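PDB 6OHB: guanine deaminase from Escherichia coli, which catalyses the zinc-dependent hydrolytic deamination of guanine to xanthine and ammonia, the single step from guanine to xanthine in purine breakdown. Local coordinates for residues G13-V18 with G378-G383; L73-F78 with E358-A363; L309-K314 with Q348-R353. All blocks are in the same frame, centred on the assembly; numbering follows the deposited sequence.

Overall arrangement
After strand 8-12 the chain turns a corner at Gly13, and strand 14-18 runs parallel to the start of strand 73-84. Contact 1 brings the late loop 378-383 back to strand 14-18 and closes the longest loop. Nested within it, contact 2 sets helix 356-363 against strand 73-84. Contact 3, nested inside contact 2, joins the start of helix 312-317 to the C-terminal end of helix 336-349. Contacts 1 and 2, centres about 10 Å apart, meet through backbone bonds between Ser14, Ile16 and Ile74; contacts 2 and 3 touch where Glu358 meets Tyr352. The first two tie loop 378-383 and helix 356-363 to the small beta domain, while contact 3 stays among barrel helices at the subunit interface.

Contact 1 (G13-V18 with G378-G383); sequences GSFIDV and GNFLPG
Phe380 loses the most surface here, followed by Asp17 and Asn379. Through these three the loop leading to strand 388-391 packs on strand 14-18, in the small beta domain that accompanies the amidohydrolase barrel, away from the zinc site. Asp17 CG is tucked between its own N and C (chi1 64°), which directs OD2 at the loop backbone. The amide N of Phe380 donates to OD2 of Asp17 over 2.9 Å, nearly straight at 165°, and uses the anti lone pair of that oxygen. One residue earlier, the side-chain ND2 of Asn379 gives a bond of 2.8 Å to the carbonyl O of Val18, which lies in the plane of the Asn379 amide. A water closes the row: it accepts from Val18 N at 3.0 Å and donates to Gly378 O at 2.6 Å.

Beyond this polar line the Phe380 ring swings back along the strand. The edge of Phe15 points at its face in a T-shaped stack, with planes at 86° and CD2 of Phe15 4.0 Å from CE2 of Phe380. Phe50, from strand 46-50, meets both rings.

Asp17 OD2 also forms a salt bridge with Arg33, and Asn379 OD1 bonds Lys384. A buried carboxylate paired with both an arginine and a backbone N-H probably stays ionised, so loop 378-383 and Arg33 of strand 32-35 share one carboxylate oxygen of strand 14-18.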
loop_
_atom_site.group_PDB
_atom_site.type_symbol
_atom_site.label_atom_id
_atom_site.label_comp_id
_atom_site.label_asym_id
_atom_site.label_seq_id
_atom_site.Cartn_x
_atom_site.Cartn_y
_atom_site.Cartn_z
ATOM N N GLY A 13 7.489 -18.302 22.871
ATOM C CA GLY A 13 7.727 -16.967 22.345
ATOM C C GLY A 13 6.713 -15.979 22.893
ATOM O O GLY A 13 6.088 -16.219 23.916
ATOM N N SER A 14 6.575 -14.868 22.181
ATOM C CA SER A 14 5.606 -13.838 22.516
ATOM C C SER A 14 4.326 -14.102 21.733
ATOM O O SER A 14 4.383 -14.430 20.552
ATOM C CB SER A 14 6.166 -12.458 22.185
ATOM O OG SER A 14 6.895 -11.940 23.279
ATOM N N PHE A 15 3.176 -13.979 22.392
ATOM C CA PHE A 15 1.893 -14.343 21.803
ATOM C C PHE A 15 0.918 -13.191 21.964
ATOM O O PHE A 15 0.963 -12.456 22.956
ATOM C CB PHE A 15 1.273 -15.588 22.472
ATOM C CG PHE A 15 2.035 -16.856 22.248
ATOM C CD1 PHE A 15 3.144 -17.169 23.024
ATOM C CD2 PHE A 15 1.644 -17.737 21.260
ATOM C CE1 PHE A 15 3.844 -18.337 22.807
ATOM C CE2 PHE A 15 2.340 -18.904 21.038
ATOM C CZ PHE A 15 3.438 -19.206 21.807
ATOM N N ILE A 16 0.013 -13.057 21.000
ATOM C CA ILE A 16 -1.098 -12.121 21.150
ATOM C C ILE A 16 -2.339 -12.704 20.488
ATOM O O ILE A 16 -2.266 -13.231 19.374
ATOM C CB ILE A 16 -0.748 -10.730 20.581
ATOM C CG1 ILE A 16 -1.977 -9.819 20.560
ATOM C CG2 ILE A 16 -0.131 -10.851 19.204
ATOM C CD1 ILE A 16 -1.625 -8.347 20.528
ATOM N N ASP A 17 -3.473 -12.639 21.187
ATOM C CA ASP A 17 -4.743 -13.081 20.619
ATOM C C ASP A 17 -5.885 -12.349 21.317
ATOM O O ASP A 17 -5.682 -11.646 22.309
ATOM C CB ASP A 17 -4.906 -14.613 20.703
ATOM C CG ASP A 17 -4.974 -15.144 22.145
ATOM O OD1 ASP A 17 -4.500 -14.472 23.092
ATOM O OD2 ASP A 17 -5.502 -16.263 22.329
ATOM N N VAL A 18 -7.087 -12.478 20.757
ATOM C CA VAL A 18 -8.300 -11.934 21.361
ATOM C C VAL A 18 -9.093 -13.103 21.928
ATOM O O VAL A 18 -9.439 -14.036 21.193
ATOM C CB VAL A 18 -9.137 -11.143 20.344
ATOM C CG1 VAL A 18 -10.376 -10.561 21.013
ATOM C CG2 VAL A 18 -8.296 -10.050 19.680
ATOM N N GLY A 378 -9.035 -18.890 15.605
ATOM C CA GLY A 378 -9.070 -17.462 15.859
ATOM C C GLY A 378 -8.297 -17.009 17.076
ATOM O O GLY A 378 -7.986 -15.814 17.183
ATOM N N ASN A 379 -7.996 -17.902 18.013
ATOM C CA ASN A 379 -7.178 -17.543 19.164
ATOM C C ASN A 379 -6.534 -18.815 19.709
ATOM O O ASN A 379 -6.606 -19.884 19.093
ATOM C CB ASN A 379 -8.002 -16.789 20.215
ATOM C CG ASN A 379 -9.306 -17.489 20.564
ATOM O OD1 ASN A 379 -9.433 -18.706 20.430
ATOM N ND2 ASN A 379 -10.286 -16.714 21.013
ATOM N N PHE A 380 -5.877 -18.691 20.861
ATOM C CA PHE A 380 -5.117 -19.785 21.451
ATOM C C PHE A 380 -5.850 -20.438 22.621
ATOM O O PHE A 380 -5.210 -20.932 23.555
ATOM C CB PHE A 380 -3.737 -19.290 21.884
ATOM C CG PHE A 380 -2.897 -18.778 20.749
ATOM C CD1 PHE A 380 -2.397 -19.646 19.789
ATOM C CD2 PHE A 380 -2.621 -17.426 20.630
ATOM C CE1 PHE A 380 -1.625 -19.175 18.739
ATOM C CE2 PHE A 380 -1.857 -16.948 19.583
ATOM C CZ PHE A 380 -1.359 -17.820 18.638
ATOM N N LEU A 381 -7.181 -20.449 22.589
ATOM C CA LEU A 381 -7.943 -21.129 23.628
ATOM C C LEU A 381 -7.757 -22.642 23.506
ATOM O O LEU A 381 -7.739 -23.176 22.390
ATOM C CB LEU A 381 -9.430 -20.789 23.525
ATOM C CG LEU A 381 -9.885 -19.358 23.811
ATOM C CD1 LEU A 381 -11.374 -19.227 23.518
ATOM C CD2 LEU A 381 -9.578 -18.957 25.247
ATOM N N PRO A 382 -7.593 -23.351 24.626
ATOM C CA PRO A 382 -7.489 -24.817 24.572
ATOM C C PRO A 382 -8.631 -25.430 23.771
ATOM O O PRO A 382 -9.778 -24.982 23.843
ATOM C CB PRO A 382 -7.548 -25.230 26.048
ATOM C CG PRO A 382 -6.993 -24.045 26.788
ATOM C CD PRO A 382 -7.404 -22.822 25.990
ATOM N N GLY A 383 -8.300 -26.444 22.973
ATOM C CA GLY A 383 -9.255 -27.068 22.088
ATOM C C GLY A 383 -9.314 -26.500 20.679
ATOM O O GLY A 383 -9.804 -27.185 19.776
HETATM O O HOH W 1 -7.219 -13.389 17.921
#

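Contact 2 (L73-F78 with E358-A363); sequences LIVPGF and EAFYLA
Glu358 OE2 is the best-held polar atom, gripped by two hydrogen bonds, one from Trp316 NE1 and one with the hydroxyl of Tyr352. They hold the carboxylate on the side of the helix toward those residues, and Glu358 does not touch 73-78. The far end of the helix packs where strand 73-84 passes from the small beta domain into the TIM barrel of the amidohydrolase fold. Further along, the same strand carries the zinc ligands His82 and His84.

The contact itself is apolar and has no hydrogen bond across it. Phe360 holds CG anti to its backbone N (chi1 178°), which extends the ring from the helix to the strand. Its leading edge does the touching: CE1 of Phe360 lies 3.8 Å from CG1 of Val75, and Val75 CB sits in the ring plane. At the tip, CZ of Phe360 reaches CD of Pro76 at 4.0 Å, the two side chains crossing at about a right angle.

One helical turn on, Ala363 faces Phe78, its CB 4.0 Å from Phe78 CD1. The carbonyl O of Ala363 lies at the edge of the Phe78 ring and takes a CA-H...O contact from Phe78 CA at 3.6 Å, bent to 140° at the hydrogen.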
loop_
_atom_site.group_PDB
_atom_site.type_symbol
_atom_site.label_atom_id
_atom_site.label_comp_id
_atom_site.label_asym_id
_atom_site.label_seq_id
_atom_site.Cartn_x
_atom_site.Cartn_y
_atom_site.Cartn_z
ATOM N N LEU A 73 6.772 -12.513 17.190
ATOM C CA LEU A 73 5.420 -12.389 17.714
ATOM C C LEU A 73 4.526 -13.435 17.064
ATOM O O LEU A 73 4.451 -13.515 15.839
ATOM C CB LEU A 73 4.881 -10.978 17.476
ATOM C CG LEU A 73 3.903 -10.433 18.516
ATOM C CD1 LEU A 73 4.657 -9.866 19.719
ATOM C CD2 LEU A 73 3.032 -9.365 17.871
ATOM N N ILE A 74 3.818 -14.212 17.875
ATOM C CA ILE A 74 3.018 -15.332 17.400
ATOM C C ILE A 74 1.552 -14.937 17.500
ATOM O O ILE A 74 1.066 -14.557 18.578
ATOM C CB ILE A 74 3.309 -16.615 18.192
ATOM C CG1 ILE A 74 4.809 -16.902 18.187
ATOM C CG2 ILE A 74 2.532 -17.790 17.617
ATOM C CD1 ILE A 74 5.186 -18.181 18.938
ATOM N N VAL A 75 0.859 -15.028 16.368
ATOM C CA VAL A 75 -0.536 -14.612 16.253
ATOM C C VAL A 75 -1.328 -15.766 15.659
ATOM O O VAL A 75 -0.759 -16.665 15.021
ATOM C CB VAL A 75 -0.675 -13.340 15.382
ATOM C CG1 VAL A 75 0.170 -12.227 15.951
ATOM C CG2 VAL A 75 -0.260 -13.631 13.943
ATOM N N PRO A 76 -2.641 -15.790 15.868
ATOM C CA PRO A 76 -3.460 -16.792 15.180
ATOM C C PRO A 76 -3.427 -16.554 13.677
ATOM O O PRO A 76 -3.226 -15.431 13.213
ATOM C CB PRO A 76 -4.863 -16.569 15.755
ATOM C CG PRO A 76 -4.651 -15.797 17.017
ATOM C CD PRO A 76 -3.440 -14.957 16.783
ATOM N N GLY A 77 -3.613 -17.633 12.919
ATOM C CA GLY A 77 -3.582 -17.524 11.469
ATOM C C GLY A 77 -4.619 -16.537 10.962
ATOM O O GLY A 77 -5.720 -16.424 11.507
ATOM N N PHE A 78 -4.244 -15.781 9.933
ATOM C CA PHE A 78 -5.160 -14.802 9.367
ATOM C C PHE A 78 -6.282 -15.473 8.581
ATOM O O PHE A 78 -6.108 -16.543 7.979
ATOM C CB PHE A 78 -4.406 -13.812 8.476
ATOM C CG PHE A 78 -3.327 -13.060 9.200
ATOM C CD1 PHE A 78 -3.582 -12.476 10.432
ATOM C CD2 PHE A 78 -2.055 -12.954 8.663
ATOM C CE1 PHE A 78 -2.594 -11.792 11.111
ATOM C CE2 PHE A 78 -1.059 -12.270 9.339
ATOM C CZ PHE A 78 -1.332 -11.688 10.566
ATOM N N GLU A 358 -8.769 -3.174 16.761
ATOM C CA GLU A 358 -9.857 -3.532 15.851
ATOM C C GLU A 358 -9.331 -4.212 14.591
ATOM O O GLU A 358 -9.923 -5.188 14.113
ATOM C CB GLU A 358 -10.674 -2.293 15.487
ATOM C CG GLU A 358 -11.977 -2.607 14.768
ATOM C CD GLU A 358 -12.753 -1.357 14.392
ATOM O OE1 GLU A 358 -12.378 -0.255 14.848
ATOM O OE2 GLU A 358 -13.749 -1.479 13.651
ATOM N N ALA A 359 -8.231 -3.703 14.032
ATOM C CA ALA A 359 -7.650 -4.310 12.838
ATOM C C ALA A 359 -7.174 -5.728 13.121
ATOM O O ALA A 359 -7.464 -6.664 12.360
ATOM C CB ALA A 359 -6.498 -3.442 12.324
ATOM N N PHE A 360 -6.443 -5.909 14.224
ATOM C CA PHE A 360 -5.991 -7.246 14.595
ATOM C C PHE A 360 -7.178 -8.177 14.823
ATOM O O PHE A 360 -7.156 -9.342 14.409
ATOM C CB PHE A 360 -5.104 -7.162 15.838
ATOM C CG PHE A 360 -4.620 -8.496 16.338
ATOM C CD1 PHE A 360 -3.537 -9.122 15.744
ATOM C CD2 PHE A 360 -5.233 -9.112 17.419
ATOM C CE1 PHE A 360 -3.082 -10.350 16.206
ATOM C CE2 PHE A 360 -4.785 -10.339 17.887
ATOM C CZ PHE A 360 -3.706 -10.958 17.277
ATOM N N TYR A 361 -8.237 -7.670 15.455
ATOM C CA TYR A 361 -9.421 -8.483 15.703
ATOM C C TYR A 361 -10.068 -8.928 14.400
ATOM O O TYR A 361 -10.367 -10.114 14.213
ATOM C CB TYR A 361 -10.408 -7.689 16.556
ATOM C CG TYR A 361 -11.710 -8.393 16.825
ATOM C CD1 TYR A 361 -11.795 -9.400 17.785
ATOM C CD2 TYR A 361 -12.863 -8.042 16.135
ATOM C CE1 TYR A 361 -12.993 -10.042 18.039
ATOM C CE2 TYR A 361 -14.062 -8.676 16.381
ATOM C CZ TYR A 361 -14.124 -9.677 17.335
ATOM O OH TYR A 361 -15.320 -10.310 17.582
ATOM N N LEU A 362 -10.280 -7.989 13.475
ATOM C CA LEU A 362 -10.900 -8.345 12.203
ATOM C C LEU A 362 -10.029 -9.307 11.412
ATOM O O LEU A 362 -10.550 -10.125 10.645
ATOM C CB LEU A 362 -11.183 -7.085 11.386
ATOM C CG LEU A 362 -12.277 -6.166 11.932
ATOM C CD1 LEU A 362 -12.341 -4.872 11.132
ATOM C CD2 LEU A 362 -13.617 -6.873 11.917
ATOM N N ALA A 363 -8.705 -9.239 11.593
ATOM C CA ALA A 363 -7.819 -10.138 10.860
ATOM C C ALA A 363 -7.865 -11.564 11.400
ATOM O O ALA A 363 -7.593 -12.511 10.654
ATOM C CB ALA A 363 -6.386 -9.609 10.891
#

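Contact 3 (L309-K314 with Q348-R353); sequences LFNLKK and QLQGYR
Gln350 and Leu309 lie side by side, their side chains running antiparallel. Extended beyond CG, Gln350 carries its amide to the turn ahead of helix 312-317, where NE2 donates to the carbonyl O of Phe310 at 2.6 Å and 167°. The bond is short and straight at the hydrogen, yet the donor stands 55° out of the carbonyl plane, so it comes from above and not along a lone pair. Leu309 fills the flank: its CB is 3.2 Å from Gln350 NE2, a tight fit, and its CD1 lies 3.6 Å from Gln350 CG.

Tyr352 approaches the first turn of the helix obliquely. With CG anti to its backbone N, the ring spans two residues, CD2 of Tyr352 lying 3.6 Å from Lys313 CB and CE1 of Tyr352 3.7 Å from Leu312 CD2; its hydroxyl continues to Glu358. A Schellman motif, with Gly351 at C-prime and Tyr352 N bonded to Leu347 O, ends helix 336-349 just before Tyr352, whose CB points toward 309-314. On the other segment, Asn311 OD1 at the N-cap accepts a weak capping bond from Lys314 N.

Leu349 meets Leu309 CD1 through CB. One helix end is thus fastened to the beginning of another by a single side-chain amide; Leu309 and Leu349 carry the apolar side into the dimer interface, both packing on Leu349 of the second subunit, while Leu312 and Tyr352 pack within their own.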
loop_
_atom_site.group_PDB
_atom_site.type_symbol
_atom_site.label_atom_id
_atom_site.label_comp_id
_atom_site.label_asym_id
_atom_site.label_seq_id
_atom_site.Cartn_x
_atom_site.Cartn_y
_atom_site.Cartn_z
ATOM N N LEU A 309 -16.372 3.623 -0.504
ATOM C CA LEU A 309 -15.824 3.397 0.828
ATOM C C LEU A 309 -16.841 2.648 1.681
ATOM O O LEU A 309 -17.945 3.151 1.920
ATOM C CB LEU A 309 -15.437 4.728 1.477
ATOM C CG LEU A 309 -14.806 5.771 0.549
ATOM C CD1 LEU A 309 -14.532 7.063 1.302
ATOM C CD2 LEU A 309 -13.526 5.231 -0.064
ATOM N N PHE A 310 -16.457 1.462 2.156
ATOM C CA PHE A 310 -17.351 0.645 2.968
ATOM C C PHE A 310 -17.540 1.297 4.327
ATOM O O PHE A 310 -16.574 1.729 4.962
ATOM C CB PHE A 310 -16.785 -0.770 3.120
ATOM C CG PHE A 310 -17.528 -1.636 4.114
ATOM C CD1 PHE A 310 -18.729 -2.239 3.774
ATOM C CD2 PHE A 310 -17.014 -1.855 5.385
ATOM C CE1 PHE A 310 -19.403 -3.033 4.679
ATOM C CE2 PHE A 310 -17.686 -2.649 6.300
ATOM C CZ PHE A 310 -18.881 -3.241 5.945
ATOM N N ASN A 311 -18.794 1.355 4.776
ATOM C CA ASN A 311 -19.158 2.051 6.008
ATOM C C ASN A 311 -19.092 1.058 7.165
ATOM O O ASN A 311 -20.092 0.488 7.602
ATOM C CB ASN A 311 -20.545 2.673 5.871
ATOM C CG ASN A 311 -20.845 3.690 6.952
ATOM O OD1 ASN A 311 -20.030 3.930 7.843
ATOM N ND2 ASN A 311 -22.029 4.288 6.886
ATOM N N LEU A 312 -17.869 0.844 7.660
ATOM C CA LEU A 312 -17.671 -0.082 8.771
ATOM C C LEU A 312 -18.374 0.401 10.032
ATOM O O LEU A 312 -18.818 -0.414 10.851
ATOM C CB LEU A 312 -16.176 -0.277 9.031
ATOM C CG LEU A 312 -15.801 -1.234 10.169
ATOM C CD1 LEU A 312 -16.211 -2.658 9.830
ATOM C CD2 LEU A 312 -14.313 -1.161 10.473
ATOM N N LYS A 313 -18.486 1.721 10.203
ATOM C CA LYS A 313 -19.140 2.270 11.385
ATOM C C LYS A 313 -20.615 1.891 11.422
ATOM O O LYS A 313 -21.132 1.465 12.465
ATOM C CB LYS A 313 -18.966 3.788 11.407
ATOM C CG LYS A 313 -19.778 4.509 12.466
ATOM C CD LYS A 313 -19.553 6.006 12.355
ATOM C CE LYS A 313 -20.489 6.797 13.251
ATOM N NZ LYS A 313 -20.393 8.258 12.961
ATOM N N LYS A 314 -21.300 1.995 10.281
ATOM C CA LYS A 314 -22.693 1.566 10.238
ATOM C C LYS A 314 -22.801 0.059 10.401
ATOM O O LYS A 314 -23.804 -0.438 10.923
ATOM C CB LYS A 314 -23.352 2.008 8.925
ATOM N N GLN A 348 -10.110 6.323 7.345
ATOM C CA GLN A 348 -9.670 7.698 7.564
ATOM C C GLN A 348 -10.371 8.645 6.600
ATOM O O GLN A 348 -10.706 9.779 6.961
ATOM C CB GLN A 348 -8.154 7.811 7.397
ATOM C CG GLN A 348 -7.342 7.511 8.648
ATOM C CD GLN A 348 -7.638 8.465 9.793
ATOM O OE1 GLN A 348 -8.138 8.055 10.842
ATOM N NE2 GLN A 348 -7.349 9.747 9.589
ATOM N N LEU A 349 -10.594 8.197 5.361
ATOM C CA LEU A 349 -11.349 9.021 4.426
ATOM C C LEU A 349 -12.795 9.191 4.866
ATOM O O LEU A 349 -13.416 10.217 4.559
ATOM C CB LEU A 349 -11.301 8.423 3.024
ATOM C CG LEU A 349 -10.028 8.666 2.218
ATOM C CD1 LEU A 349 -10.146 7.938 0.903
ATOM C CD2 LEU A 349 -9.783 10.150 1.992
ATOM N N GLN A 350 -13.352 8.218 5.586
ATOM C CA GLN A 350 -14.711 8.391 6.101
ATOM C C GLN A 350 -14.772 9.016 7.497
ATOM O O GLN A 350 -15.861 9.098 8.075
ATOM C CB GLN A 350 -15.459 7.058 6.106
ATOM C CG GLN A 350 -15.554 6.421 4.744
ATOM C CD GLN A 350 -16.260 5.088 4.787
ATOM O OE1 GLN A 350 -17.465 5.022 5.020
ATOM N NE2 GLN A 350 -15.512 4.015 4.569
ATOM N N GLY A 351 -13.644 9.456 8.052
ATOM C CA GLY A 351 -13.641 9.993 9.400
ATOM C C GLY A 351 -13.691 8.959 10.503
ATOM O O GLY A 351 -13.906 9.323 11.665
ATOM N N TYR A 352 -13.500 7.685 10.178
ATOM C CA TYR A 352 -13.537 6.594 11.142
ATOM C C TYR A 352 -12.114 6.143 11.450
ATOM O O TYR A 352 -11.352 5.812 10.536
ATOM C CB TYR A 352 -14.359 5.433 10.581
ATOM C CG TYR A 352 -14.524 4.247 11.498
ATOM C CD1 TYR A 352 -13.648 3.168 11.435
ATOM C CD2 TYR A 352 -15.574 4.188 12.404
ATOM C CE1 TYR A 352 -13.803 2.072 12.264
ATOM C CE2 TYR A 352 -15.737 3.094 13.238
ATOM C CZ TYR A 352 -14.850 2.038 13.162
ATOM O OH TYR A 352 -15.008 0.947 13.990
ATOM N N ARG A 353 -11.757 6.136 12.733
ATOM C CA ARG A 353 -10.417 5.744 13.162
ATOM C C ARG A 353 -10.410 4.241 13.419
ATOM O O ARG A 353 -11.054 3.761 14.358
ATOM C CB ARG A 353 -9.994 6.519 14.406
#